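Local coordinates for protein EIAV protease (Equine infectious anemia virus, PDB 1FMB) that probably cleaves the viral polyproteins during maturation, acting as a homodimeric aspartic protease of the retroviral family, at residues L20-L24 with V87-G91. The protein carries 1 engineered substitution. Numbering follows the deposited sequence.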
ATOM      1  N   LEU A  20     -17.048  -0.688  -9.064  1.00 11.45           N
ATOM      2  CA  LEU A  20     -15.731  -1.353  -9.269  1.00  9.55           C
ATOM      3  C   LEU A  20     -15.200  -1.806  -7.908  1.00 12.10           C
ATOM      4  O   LEU A  20     -15.375  -1.040  -6.967  1.00 14.14           O
ATOM      5  CB  LEU A  20     -14.689  -0.309  -9.748  1.00 11.59           C
ATOM      6  CG  LEU A  20     -14.859   0.185 -11.207  1.00 15.87           C
ATOM      7  CD1 LEU A  20     -13.777   1.191 -11.609  1.00 16.16           C
ATOM      8  CD2 LEU A  20     -14.738  -1.006 -12.124  1.00 14.97           C
ATOM      9  N   ASN A  21     -14.493  -2.923  -7.812  1.00 12.47           N
ATOM     10  CA  ASN A  21     -13.900  -3.424  -6.567  1.00 15.57           C
ATOM     11  C   ASN A  21     -12.501  -2.764  -6.540  1.00 13.82           C
ATOM     12  O   ASN A  21     -11.832  -2.833  -7.575  1.00 17.09           O
ATOM     13  CB  ASN A  21     -13.635  -4.920  -6.515  1.00 27.04           C
ATOM     14  CG  ASN A  21     -13.597  -5.495  -5.098  1.00 41.42           C
ATOM     15  OD1 ASN A  21     -14.554  -5.527  -4.293  1.00 41.71           O
ATOM     16  ND2 ASN A  21     -12.402  -6.014  -4.783  1.00 48.36           N
ATOM     17  N   VAL A  22     -12.222  -2.086  -5.447  1.00 11.32           N
ATOM     18  CA  VAL A  22     -10.968  -1.329  -5.328  1.00  8.25           C
ATOM     19  C   VAL A  22     -10.168  -1.686  -4.087  1.00 11.67           C
ATOM     20  O   VAL A  22     -10.821  -2.095  -3.138  1.00  9.75           O
ATOM     21  CB  VAL A  22     -11.223   0.189  -5.280  1.00 10.93           C
ATOM     22  CG1 VAL A  22     -12.027   0.594  -6.523  1.00  8.57           C
ATOM     23  CG2 VAL A  22     -11.992   0.748  -4.127  1.00 11.20           C
ATOM     24  N   LEU A  23      -8.853  -1.527  -4.078  1.00  9.00           N
ATOM     25  CA  LEU A  23      -8.033  -1.876  -2.933  1.00  7.80           C
ATOM     26  C   LEU A  23      -7.886  -0.594  -2.131  1.00  9.25           C
ATOM     27  O   LEU A  23      -7.577   0.447  -2.762  1.00  9.04           O
ATOM     28  CB  LEU A  23      -6.674  -2.364  -3.444  1.00  9.04           C
ATOM     29  CG  LEU A  23      -5.609  -2.567  -2.353  1.00 11.07           C
ATOM     30  CD1 LEU A  23      -6.005  -3.684  -1.408  1.00 11.91           C
ATOM     31  CD2 LEU A  23      -4.258  -2.929  -2.968  1.00 12.18           C
ATOM     32  N   LEU A  24      -8.049  -0.570  -0.817  1.00  7.36           N
ATOM     33  CA  LEU A  24      -7.878   0.615   0.039  1.00  6.52           C
ATOM     34  C   LEU A  24      -6.409   0.534   0.523  1.00  8.82           C
ATOM     35  O   LEU A  24      -6.011  -0.364   1.284  1.00  9.86           O
ATOM     36  CB  LEU A  24      -8.793   0.505   1.262  1.00 11.46           C
ATOM     37  CG  LEU A  24     -10.259   0.281   0.768  1.00 13.77           C
ATOM     38  CD1 LEU A  24     -11.184   0.120   1.973  1.00 10.62           C
ATOM     39  CD2 LEU A  24     -10.620   1.461  -0.071  1.00  7.38           C
ATOM     40  N   VAL A  87      -4.435  -3.782 -10.280  1.00 12.80           N
ATOM     41  CA  VAL A  87      -5.708  -3.594  -9.531  1.00 12.79           C
ATOM     42  C   VAL A  87      -6.002  -2.114  -9.381  1.00 10.72           C
ATOM     43  O   VAL A  87      -5.040  -1.342  -9.521  1.00  9.05           O
ATOM     44  CB  VAL A  87      -5.475  -4.258  -8.150  1.00 21.52           C
ATOM     45  CG1 VAL A  87      -4.305  -3.617  -7.404  1.00 20.25           C
ATOM     46  CG2 VAL A  87      -6.678  -4.237  -7.227  1.00 24.88           C
ATOM     47  N   THR A  88      -7.242  -1.705  -9.148  1.00  8.77           N
ATOM     48  CA  THR A  88      -7.487  -0.256  -9.021  1.00  8.37           C
ATOM     49  C   THR A  88      -7.349   0.017  -7.514  1.00  9.74           C
ATOM     50  O   THR A  88      -7.790  -0.773  -6.684  1.00  9.48           O
ATOM     51  CB  THR A  88      -8.939   0.023  -9.428  1.00  8.65           C
ATOM     52  OG1 THR A  88      -8.930   0.030 -10.870  1.00 12.61           O
ATOM     53  CG2 THR A  88      -9.380   1.393  -8.903  1.00  5.98           C
ATOM     54  N   ILE A  89      -6.618   1.101  -7.301  1.00  8.19           N
ATOM     55  CA  ILE A  89      -6.241   1.540  -5.943  1.00 10.96           C
ATOM     56  C   ILE A  89      -6.731   2.902  -5.553  1.00  8.35           C
ATOM     57  O   ILE A  89      -6.617   3.915  -6.243  1.00 10.08           O
ATOM     58  CB  ILE A  89      -4.670   1.571  -5.990  1.00 11.35           C
ATOM     59  CG1 ILE A  89      -4.112   0.172  -6.254  1.00 14.96           C
ATOM     60  CG2 ILE A  89      -4.023   2.236  -4.761  1.00 15.85           C
ATOM     61  CD1 ILE A  89      -2.617   0.115  -6.340  1.00 15.86           C
ATOM     62  N   LEU A  90      -7.352   2.949  -4.374  1.00  7.25           N
ATOM     63  CA  LEU A  90      -7.745   4.188  -3.758  1.00  7.76           C
ATOM     64  C   LEU A  90      -6.578   4.429  -2.742  1.00 11.60           C
ATOM     65  O   LEU A  90      -6.371   3.676  -1.769  1.00 10.97           O
ATOM     66  CB  LEU A  90      -9.059   4.010  -2.978  1.00 11.66           C
ATOM     67  CG  LEU A  90     -10.267   4.645  -3.652  1.00 23.31           C
ATOM     68  CD1 LEU A  90     -10.268   4.560  -5.157  1.00 16.45           C
ATOM     69  CD2 LEU A  90     -11.560   4.160  -3.013  1.00 20.70           C
ATOM     70  N   GLY A  91      -5.804   5.484  -3.006  1.00  7.80           N
ATOM     71  CA  GLY A  91      -4.690   5.816  -2.121  1.00  9.49           C
ATOM     72  C   GLY A  91      -5.140   6.906  -1.129  1.00  9.01           C
ATOM     73  O   GLY A  91      -6.302   7.302  -1.068  1.00  9.79           O
TER
HETATM   74  O   HOH W   1      -9.475  -3.598  -8.526  1.00 18.12           O
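A short parallel beta pairing joins the end of strand 18-24 to strand 89-90 in the buried interior of the retroviral protease subunit, just ahead of the loop that carries the Asp25-Thr26-Gly27 catalytic motif of the family. Two nearly linear backbone hydrogen bonds hold it: Leu23 N donates to Thr88 O (2.9 Å), and Leu23 O accepts from Leu90 N (3.0 Å), so Leu23 straddles Ile89 as expected of parallel strands. Residues 21-24 and 87-90 run 54° apart, and before the direct bonds a water donates to Asn21 O (2.7 Å) and accepts from Thr88 N (3.0 Å). On one face Val22 and Leu24 meet Leu90, with Val22 CG2 3.6 Å and Leu24 CD2 4.1 Å from Leu90 CD2, while Val22 CG1 packs against Thr88 CG2 at 3.6 Å. The hydroxyl of Thr88 is occupied by hydrogen bonds to His37 and the backbone of Thr34. On the other face lie Leu23, whose CB is 4.2 Å from Val87 CG2, and Ile89, whose side chain touches the bound inhibitor HBY-793. Ile89 also bonds through its backbone to Val32, placing strand 89-90 between the strands flanking the active-site loop, the psi motif of aspartic proteases. Leu23 thus has both backbone polar groups paired among mostly apolar side chains, tying an inhibitor-contacting residue to the strand that leads into this loop.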